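Side-chain contacts in RNA pseudouridylate synthase domain-containing protein 1 (Homo sapiens, PDB 5VBB), which probably converts uridine to pseudouridine in RNA: residues A[15-20]-A[80-85]; A[119-124]-A[129-134]; A[172-177]-A[191-196]. All blocks are in the same frame, centred on the assembly; numbering follows the deposited sequence.

How the interactions relate
Buried apolar packing in interaction 1 contrasts with the hydrogen-bonded, anion-binding chemistry of interactions 2 and 3. Interaction 1 is a largely apolar join between a β-hairpin and a helix, away from the annotated sites and with no hydrogen bond between its segments. Interactions 2 and 3 lie well away from it, with their own centres about 11 Å apart, and are only partly buried. Interaction 2 is a β-hairpin held by backbone bonds; interaction 3 joins the start of helix 175-182 to a loop by side-chain chemistry. The two touch each other and share one sulfate, gripped by arginines from both.

Interaction 1 of 3, residues A[15-20]-A[80-85]; sequences SRDFLV and KAAAGS
The β-hairpin formed by strands 10-14 and 18-23 meets the first turn of helix 80-91 where Phe18 and Asp17 receive Ala82. This is a strand-to-helix packing contact in the small antiparallel sheet of the synthase, and one methyl group carries most of it. Ala82 CB sits over a face of the Phe18 ring, 4.1 Å from its centroid and 27° off the ring normal, which makes a CH-pi contact. Ala82 CB also lies 3.5 Å from Asp17 O and 3.9 Å from Asp17 CB, between the ring and the turn. Phe18 reaches it because its CG stands beside the backbone N and anti to the carbonyl carbon (chi1 -65°), a rotation that carries the ring up to the helix; Cys75 and Ala77 of strand 73-77 and Val222 of strand 221-225 also touch it.

Polar bonds shape the turn and join it to the helix start. Ser15 OG accepts from Asp17 N and, at 2.9 Å, from Phe18 N, an ST turn and ST motif at the bend of the hairpin. Asn79 links both sides, bonding to Asp17 OD1 through its ND2 and to Ala82 N through its OD1. At the far end of the ring, Phe18 CZ comes within 3.3 Å of Ala82 O.

Interaction 2 of 3, residues A[119-124]-A[129-134]; sequences GRNSTE and TMCIEG. With SO4 (sulfate ion), chain D.
Gly119 and Cys131 form an antiparallel hydrogen-bonded pair of a short β-hairpin, in the tightly packed part of the contact. Gly119 N gives a bond of 2.8 Å to Cys131 O, nearly in line with the carbonyl, while Cys131 N returns one of 2.9 Å to Gly119 O from above that carbonyl's plane. Asn121 N adds a third, almost straight bond (170°) to Thr129 O. Between them, Arg120 and Met130 are a non-hydrogen-bonded pair whose side chains nevertheless meet: Met130, bent at chi2 and chi3 (-59° and -71°), brings SD to 3.4 Å from Arg120 CG and sets it over the centre of one guanidinium face.

Toward solvent the contact loosens. The exposed Arg120 runs extended from CG to NE, and its NE donates to O1 of a sulfate at 3.0 Å, with the oxygen at the guanidinium edge and in its plane; NH2 bonds O4 of the same ion. Beyond Asn121, a water joins Asn121 O to Thr129 O at 2.7 Å from each, giving the threonine carbonyl a second donor.

Strand 118-121 is the middle of three strands, and the disulfide from Cys131 to Cys138 ties its two neighbours together across it. Met130 and Ile132 pack on helix 175-182, both touching Val178.

Interaction 3 of 3, residues A[172-177]-A[191-196]; sequences RTHQLR and LTYGEV. With SO4 (sulfate ion), chain D; SO4 (sulfate ion), chain C; SO4 (sulfate ion), chain B.
His174 and Tyr193 meet through a hydrogen bond of 2.8 Å between His174 ND1 and Tyr193 OH, made at the edges of both rings and in their planes. The rings themselves are inclined at 65°. Arg177 supplies the second contact: its CB lies 3.8 Å from Tyr193 CD2, and its guanidinium stands almost upright to the tyrosine plane (86°), with Tyr193 CE2 over the rim of one face. A bend at chi3 (75°) turns that group so that NH1 reaches O1 of sulfate B at 2.7 Å; NH1 also pairs with Asp67, the active-site residue by similarity, and NH2 with Asp190. A water joins Arg177 NH2, Thr192 OG1 and sulfate B.

The next shell holds His174 in place. Thr173 CG2 covers the centre of one imidazole face, and His174 lies in a type II turn from Arg172 to Gln175 and takes the N-cap position of helix 175-182. Gln175 OE1 secures the turn by accepting from Arg172 N at 3.0 Å. Farther out, Arg172 donates from NH1 to O2 of sulfate D at 2.9 Å and from NH2 to O1 of sulfate C at 3.0 Å, an arrangement consistent with a surface for RNA phosphates. A methionine in place of Arg172 would probably leave both anions without this shared positive charge.

Tyr193 OH also bonds Met130 N of strand 130-132, while Leu176 packs on Leu166 and Pro168 of strand 159-168, which places the start of helix 175-182 between loop, hairpin and larger sheet.

Interaction 1 of 3, residues A[15-20]-A[80-85]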
loop_
_atom_site.group_PDB
_atom_site.type_symbol
_atom_site.label_atom_id
_atom_site.label_comp_id
_atom_site.label_asym_id
_atom_site.label_seq_id
_atom_site.Cartn_x
_atom_site.Cartn_y
_atom_site.Cartn_z
ATOM N N SER A 15 6.328 -5.006 -20.314
ATOM C CA SER A 15 5.825 -5.630 -21.512
ATOM C C SER A 15 5.747 -4.558 -22.609
ATOM O O SER A 15 6.165 -3.425 -22.401
ATOM C CB SER A 15 4.450 -6.244 -21.269
ATOM O OG SER A 15 3.437 -5.255 -21.183
ATOM N N ARG A 16 5.182 -4.913 -23.761
ATOM C CA ARG A 16 4.963 -3.971 -24.857
ATOM C C ARG A 16 3.953 -2.892 -24.458
ATOM O O ARG A 16 4.093 -1.743 -24.856
ATOM C CB ARG A 16 4.406 -4.725 -26.085
ATOM C CG ARG A 16 5.403 -5.723 -26.707
ATOM C CD ARG A 16 4.716 -6.860 -27.488
ATOM N NE ARG A 16 4.020 -6.388 -28.689
ATOM C CZ ARG A 16 4.619 -5.954 -29.796
ATOM N NH1 ARG A 16 5.946 -5.949 -29.888
ATOM N NH2 ARG A 16 3.897 -5.525 -30.825
ATOM N N ASP A 17 2.959 -3.270 -23.646
ATOM C CA ASP A 17 1.822 -2.436 -23.277
ATOM C C ASP A 17 1.845 -1.854 -21.878
ATOM O O ASP A 17 1.159 -0.860 -21.652
ATOM C CB ASP A 17 0.544 -3.281 -23.394
ATOM C CG ASP A 17 0.116 -3.559 -24.818
ATOM O OD1 ASP A 17 0.247 -2.654 -25.661
ATOM O OD2 ASP A 17 -0.385 -4.665 -25.078
ATOM N N PHE A 18 2.522 -2.502 -20.925
ATOM C CA PHE A 18 2.523 -2.048 -19.551
ATOM C C PHE A 18 3.892 -2.029 -18.955
ATOM O O PHE A 18 4.752 -2.825 -19.298
ATOM C CB PHE A 18 1.628 -2.955 -18.686
ATOM C CG PHE A 18 0.178 -2.876 -19.065
ATOM C CD1 PHE A 18 -0.594 -1.797 -18.682
ATOM C CD2 PHE A 18 -0.402 -3.861 -19.851
ATOM C CE1 PHE A 18 -1.950 -1.758 -18.974
ATOM C CE2 PHE A 18 -1.736 -3.790 -20.200
ATOM C CZ PHE A 18 -2.512 -2.748 -19.741
ATOM N N LEU A 19 4.037 -1.175 -17.966
ATOM C CA LEU A 19 5.231 -1.024 -17.175
ATOM C C LEU A 19 4.748 -0.931 -15.724
ATOM O O LEU A 19 3.819 -0.183 -15.462
ATOM C CB LEU A 19 5.931 0.265 -17.615
ATOM C CG LEU A 19 7.069 0.790 -16.814
ATOM C CD1 LEU A 19 8.136 -0.251 -16.649
ATOM C CD2 LEU A 19 7.659 1.995 -17.493
ATOM N N VAL A 20 5.345 -1.690 -14.814
ATOM C CA VAL A 20 5.031 -1.623 -13.372
ATOM C C VAL A 20 6.306 -1.226 -12.671
ATOM O O VAL A 20 7.316 -1.926 -12.765
ATOM C CB VAL A 20 4.431 -2.899 -12.735
ATOM C CG1 VAL A 20 4.001 -2.658 -11.284
ATOM C CG2 VAL A 20 3.279 -3.432 -13.546
ATOM N N LYS A 80 -2.902 3.924 -25.628
ATOM C CA LYS A 80 -4.313 4.254 -25.398
ATOM C C LYS A 80 -5.194 3.016 -25.233
ATOM O O LYS A 80 -6.094 3.037 -24.402
ATOM C CB LYS A 80 -4.861 5.145 -26.547
ATOM N N ALA A 81 -4.924 1.942 -25.987
ATOM C CA ALA A 81 -5.662 0.678 -25.875
ATOM C C ALA A 81 -5.344 -0.016 -24.544
ATOM O O ALA A 81 -6.243 -0.554 -23.891
ATOM C CB ALA A 81 -5.299 -0.240 -27.034
ATOM N N ALA A 82 -4.074 0.012 -24.129
ATOM C CA ALA A 82 -3.654 -0.565 -22.832
ATOM C C ALA A 82 -4.262 0.213 -21.649
ATOM O O ALA A 82 -4.704 -0.390 -20.666
ATOM C CB ALA A 82 -2.140 -0.562 -22.738
ATOM N N ALA A 83 -4.313 1.548 -21.752
ATOM C CA ALA A 83 -4.909 2.373 -20.706
ATOM C C ALA A 83 -6.390 2.067 -20.542
ATOM O O ALA A 83 -6.839 1.827 -19.421
ATOM C CB ALA A 83 -4.711 3.844 -21.012
ATOM N N GLY A 84 -7.121 2.047 -21.658
ATOM C CA GLY A 84 -8.550 1.759 -21.668
ATOM C C GLY A 84 -8.874 0.401 -21.082
ATOM O O GLY A 84 -9.798 0.283 -20.274
ATOM N N SER A 85 -8.051 -0.612 -21.418
ATOM C CA SER A 85 -8.190 -1.976 -20.879
ATOM C C SER A 85 -8.029 -1.988 -19.360
ATOM O O SER A 85 -8.901 -2.497 -18.643
ATOM C CB SER A 85 -7.174 -2.921 -21.526
#

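Interaction 2 of 3, residues A[119-124]-A[129-134]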
loop_
_atom_site.group_PDB
_atom_site.type_symbol
_atom_site.label_atom_id
_atom_site.label_comp_id
_atom_site.label_asym_id
_atom_site.label_seq_id
_atom_site.Cartn_x
_atom_site.Cartn_y
_atom_site.Cartn_z
ATOM N N GLY A 119 -15.340 7.678 5.917
ATOM C CA GLY A 119 -15.887 8.913 5.385
ATOM C C GLY A 119 -14.812 9.970 5.318
ATOM O O GLY A 119 -13.644 9.715 5.634
ATOM N N ARG A 120 -15.199 11.174 4.922
ATOM C CA ARG A 120 -14.269 12.292 4.837
ATOM C C ARG A 120 -14.480 13.178 6.071
ATOM O O ARG A 120 -15.589 13.326 6.599
ATOM C CB ARG A 120 -14.398 13.018 3.491
ATOM C CG ARG A 120 -13.570 12.277 2.441
ATOM C CD ARG A 120 -13.932 12.567 0.999
ATOM N NE ARG A 120 -13.051 11.841 0.074
ATOM C CZ ARG A 120 -11.812 12.203 -0.267
ATOM N NH1 ARG A 120 -11.266 13.307 0.235
ATOM N NH2 ARG A 120 -11.109 11.462 -1.116
ATOM N N ASN A 121 -13.358 13.643 6.605
ATOM C CA ASN A 121 -13.330 14.401 7.827
ATOM C C ASN A 121 -13.710 15.855 7.522
ATOM O O ASN A 121 -13.061 16.502 6.698
ATOM C CB ASN A 121 -11.919 14.322 8.429
ATOM C CG ASN A 121 -11.871 14.448 9.914
ATOM O OD1 ASN A 121 -12.790 14.968 10.551
ATOM N ND2 ASN A 121 -10.777 13.982 10.497
ATOM N N SER A 122 -14.777 16.329 8.156
ATOM C CA SER A 122 -15.281 17.701 8.032
ATOM C C SER A 122 -14.734 18.578 9.171
ATOM O O SER A 122 -14.803 19.806 9.085
ATOM C CB SER A 122 -16.806 17.699 8.110
ATOM O OG SER A 122 -17.254 17.670 9.459
ATOM N N THR A 123 -14.251 17.958 10.264
ATOM C CA THR A 123 -13.737 18.727 11.397
ATOM C C THR A 123 -12.354 19.262 11.053
ATOM O O THR A 123 -12.182 20.476 10.982
ATOM C CB THR A 123 -13.747 17.890 12.704
ATOM N N GLU A 124 -11.389 18.374 10.789
ATOM C CA GLU A 124 -10.010 18.790 10.530
ATOM C C GLU A 124 -9.425 17.999 9.376
ATOM O O GLU A 124 -8.328 17.432 9.483
ATOM C CB GLU A 124 -9.159 18.667 11.813
ATOM C CG GLU A 124 -9.165 17.313 12.503
ATOM N N THR A 129 -7.407 13.741 6.356
ATOM C CA THR A 129 -8.413 13.756 5.301
ATOM C C THR A 129 -9.611 12.847 5.586
ATOM O O THR A 129 -10.756 13.297 5.519
ATOM C CB THR A 129 -7.763 13.344 3.946
ATOM O OG1 THR A 129 -6.552 14.092 3.745
ATOM C CG2 THR A 129 -8.685 13.587 2.754
ATOM N N MET A 130 -9.340 11.607 5.974
ATOM C CA MET A 130 -10.348 10.576 6.136
ATOM C C MET A 130 -10.600 10.198 7.595
ATOM O O MET A 130 -9.757 10.430 8.458
ATOM C CB MET A 130 -9.883 9.339 5.343
ATOM C CG MET A 130 -9.476 9.640 3.889
ATOM S SD MET A 130 -10.722 10.376 2.804
ATOM C CE MET A 130 -11.833 8.989 2.592
ATOM N N CYS A 131 -11.756 9.594 7.872
ATOM C CA CYS A 131 -12.134 9.167 9.221
ATOM C C CYS A 131 -13.031 7.951 9.198
ATOM O O CYS A 131 -13.663 7.663 8.202
ATOM C CB CYS A 131 -12.837 10.308 9.950
ATOM S SG CYS A 131 -14.274 10.953 9.066
ATOM N N ILE A 132 -13.163 7.319 10.357
ATOM C CA ILE A 132 -14.039 6.165 10.568
ATOM C C ILE A 132 -15.429 6.672 10.863
ATOM O O ILE A 132 -15.564 7.655 11.599
ATOM C CB ILE A 132 -13.505 5.331 11.777
ATOM C CG1 ILE A 132 -12.123 4.770 11.461
ATOM C CG2 ILE A 132 -14.445 4.223 12.157
ATOM C CD1 ILE A 132 -12.123 3.584 10.429
ATOM N N GLU A 133 -16.466 5.943 10.394
ATOM C CA GLU A 133 -17.886 6.264 10.654
ATOM C C GLU A 133 -18.095 6.353 12.152
ATOM O O GLU A 133 -17.449 5.616 12.892
ATOM C CB GLU A 133 -18.803 5.158 10.089
ATOM C CG GLU A 133 -18.812 3.917 10.982
ATOM C CD GLU A 133 -19.502 2.681 10.474
ATOM O OE1 GLU A 133 -20.740 2.597 10.625
ATOM O OE2 GLU A 133 -18.785 1.727 10.101
ATOM N N GLY A 134 -18.925 7.275 12.611
ATOM C CA GLY A 134 -19.135 7.437 14.048
ATOM C C GLY A 134 -18.210 8.452 14.715
ATOM O O GLY A 134 -18.593 9.033 15.737
HETATM S S SO4 D . -13.249 7.977 -1.172
HETATM O O1 SO4 D . -14.057 9.146 -0.837
HETATM O O2 SO4 D . -13.909 7.191 -2.235
HETATM O O3 SO4 D . -13.000 7.167 0.031
HETATM O O4 SO4 D . -11.980 8.438 -1.652
HETATM O O HOH W 1 -11.468 15.774 4.607
#

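Interaction 3 of 3, residues A[172-177]-A[191-196]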
loop_
_atom_site.group_PDB
_atom_site.type_symbol
_atom_site.label_atom_id
_atom_site.label_comp_id
_atom_site.label_asym_id
_atom_site.label_seq_id
_atom_site.Cartn_x
_atom_site.Cartn_y
_atom_site.Cartn_z
ATOM N N ARG A 172 -11.072 2.966 -0.698
ATOM C CA ARG A 172 -11.279 4.277 -0.051
ATOM C C ARG A 172 -9.965 5.026 0.018
ATOM O O ARG A 172 -8.935 4.398 0.135
ATOM C CB ARG A 172 -11.853 4.124 1.371
ATOM C CG ARG A 172 -13.096 3.266 1.499
ATOM C CD ARG A 172 -14.354 4.089 1.269
ATOM N NE ARG A 172 -14.407 4.576 -0.116
ATOM C CZ ARG A 172 -14.751 3.855 -1.181
ATOM N NH1 ARG A 172 -14.744 4.405 -2.390
ATOM N NH2 ARG A 172 -15.113 2.579 -1.048
ATOM N N THR A 173 -9.991 6.348 0.030
ATOM C CA THR A 173 -8.750 7.129 0.152
ATOM C C THR A 173 -8.103 6.835 1.506
ATOM O O THR A 173 -8.810 6.693 2.487
ATOM C CB THR A 173 -9.055 8.619 -0.047
ATOM O OG1 THR A 173 -9.415 8.829 -1.408
ATOM C CG2 THR A 173 -7.867 9.528 0.348
ATOM N N HIS A 174 -6.787 6.616 1.543
ATOM C CA HIS A 174 -6.037 6.286 2.774
ATOM C C HIS A 174 -6.654 5.106 3.564
ATOM O O HIS A 174 -6.500 5.030 4.783
ATOM C CB HIS A 174 -5.934 7.503 3.682
ATOM C CG HIS A 174 -5.364 8.729 3.037
ATOM N ND1 HIS A 174 -5.625 9.979 3.547
ATOM C CD2 HIS A 174 -4.576 8.860 1.947
ATOM C CE1 HIS A 174 -4.953 10.833 2.785
ATOM N NE2 HIS A 174 -4.331 10.207 1.797
ATOM N N GLN A 175 -7.359 4.202 2.883
ATOM C CA GLN A 175 -8.061 3.093 3.549
ATOM C C GLN A 175 -7.249 2.314 4.542
ATOM O O GLN A 175 -7.679 2.110 5.670
ATOM C CB GLN A 175 -8.554 2.092 2.526
ATOM C CG GLN A 175 -9.287 0.930 3.163
ATOM C CD GLN A 175 -10.206 0.194 2.240
ATOM O OE1 GLN A 175 -10.912 0.780 1.404
ATOM N NE2 GLN A 175 -10.230 -1.114 2.360
ATOM N N LEU A 176 -6.095 1.836 4.109
ATOM C CA LEU A 176 -5.279 0.954 4.946
ATOM C C LEU A 176 -4.768 1.710 6.154
ATOM O O LEU A 176 -4.776 1.190 7.266
ATOM C CB LEU A 176 -4.093 0.420 4.113
ATOM C CG LEU A 176 -4.505 -0.306 2.847
ATOM C CD1 LEU A 176 -3.320 -0.659 2.026
ATOM C CD2 LEU A 176 -5.336 -1.527 3.162
ATOM N N ARG A 177 -4.380 2.965 5.947
ATOM C CA ARG A 177 -3.862 3.766 7.041
ATOM C C ARG A 177 -4.946 4.117 8.028
ATOM O O ARG A 177 -4.705 4.123 9.236
ATOM C CB ARG A 177 -3.234 5.045 6.503
ATOM C CG ARG A 177 -1.997 4.783 5.657
ATOM C CD ARG A 177 -1.773 5.912 4.684
ATOM N NE ARG A 177 -1.250 7.077 5.403
ATOM C CZ ARG A 177 -0.874 8.219 4.841
ATOM N NH1 ARG A 177 -0.983 8.395 3.530
ATOM N NH2 ARG A 177 -0.398 9.201 5.587
ATOM N N LEU A 191 2.674 9.996 9.354
ATOM C CA LEU A 191 2.628 11.371 9.849
ATOM C C LEU A 191 1.232 11.950 9.921
ATOM O O LEU A 191 1.046 12.938 10.604
ATOM C CB LEU A 191 3.507 12.274 8.975
ATOM C CG LEU A 191 4.989 11.900 8.924
ATOM C CD1 LEU A 191 5.727 12.769 7.933
ATOM C CD2 LEU A 191 5.611 11.986 10.297
ATOM N N THR A 192 0.261 11.357 9.245
ATOM C CA THR A 192 -1.124 11.847 9.239
ATOM C C THR A 192 -2.008 11.076 10.213
ATOM O O THR A 192 -2.693 11.688 11.035
ATOM C CB THR A 192 -1.632 11.727 7.801
ATOM O OG1 THR A 192 -0.751 12.483 6.996
ATOM C CG2 THR A 192 -3.054 12.228 7.596
ATOM N N TYR A 193 -2.024 9.742 10.105
ATOM C CA TYR A 193 -2.943 8.916 10.916
ATOM C C TYR A 193 -2.302 8.237 12.149
ATOM O O TYR A 193 -3.005 7.552 12.891
ATOM C CB TYR A 193 -3.601 7.859 10.046
ATOM C CG TYR A 193 -4.443 8.496 8.976
ATOM C CD1 TYR A 193 -5.677 9.059 9.280
ATOM C CD2 TYR A 193 -3.977 8.612 7.678
ATOM C CE1 TYR A 193 -6.431 9.714 8.314
ATOM C CE2 TYR A 193 -4.722 9.263 6.699
ATOM C CZ TYR A 193 -5.971 9.780 7.011
ATOM O OH TYR A 193 -6.693 10.495 6.081
ATOM N N GLY A 194 -1.024 8.507 12.414
ATOM C CA GLY A 194 -0.358 7.984 13.600
ATOM C C GLY A 194 -0.778 8.784 14.806
ATOM O O GLY A 194 -1.343 9.872 14.671
ATOM N N GLU A 195 -0.477 8.280 15.984
ATOM C CA GLU A 195 -0.797 8.982 17.233
ATOM C C GLU A 195 0.313 9.949 17.571
ATOM O O GLU A 195 1.446 9.742 17.158
ATOM C CB GLU A 195 -0.973 7.978 18.392
ATOM C CG GLU A 195 -2.187 7.074 18.239
ATOM C CD GLU A 195 -3.515 7.770 18.457
ATOM O OE1 GLU A 195 -3.903 7.943 19.635
ATOM O OE2 GLU A 195 -4.165 8.152 17.457
ATOM N N VAL A 196 0.016 10.955 18.387
ATOM C CA VAL A 196 1.032 11.911 18.874
ATOM C C VAL A 196 2.091 11.143 19.700
ATOM O O VAL A 196 3.282 11.346 19.498
ATOM C CB VAL A 196 0.376 13.041 19.706
ATOM C CG1 VAL A 196 1.426 13.864 20.463
ATOM C CG2 VAL A 196 -0.486 13.944 18.822
HETATM S S SO4 D . -13.249 7.977 -1.172
HETATM O O1 SO4 D . -14.057 9.146 -0.837
HETATM O O2 SO4 D . -13.909 7.191 -2.235
HETATM O O3 SO4 D . -13.000 7.167 0.031
HETATM O O4 SO4 D . -11.980 8.438 -1.652
HETATM S S SO4 C . -14.781 0.783 -4.106
HETATM O O1 SO4 C . -15.552 0.288 -2.967
HETATM O O2 SO4 C . -15.624 1.640 -4.899
HETATM O O3 SO4 C . -13.677 1.591 -3.677
HETATM O O4 SO4 C . -14.276 -0.337 -4.887
HETATM S S SO4 B . 0.730 11.183 2.010
HETATM O O1 SO4 B . -0.378 10.975 2.954
HETATM O O2 SO4 B . 0.277 12.144 0.997
HETATM O O3 SO4 B . 1.913 11.672 2.687
HETATM O O4 SO4 B . 1.099 9.914 1.393
HETATM O O HOH W 2 1.552 11.803 5.583
#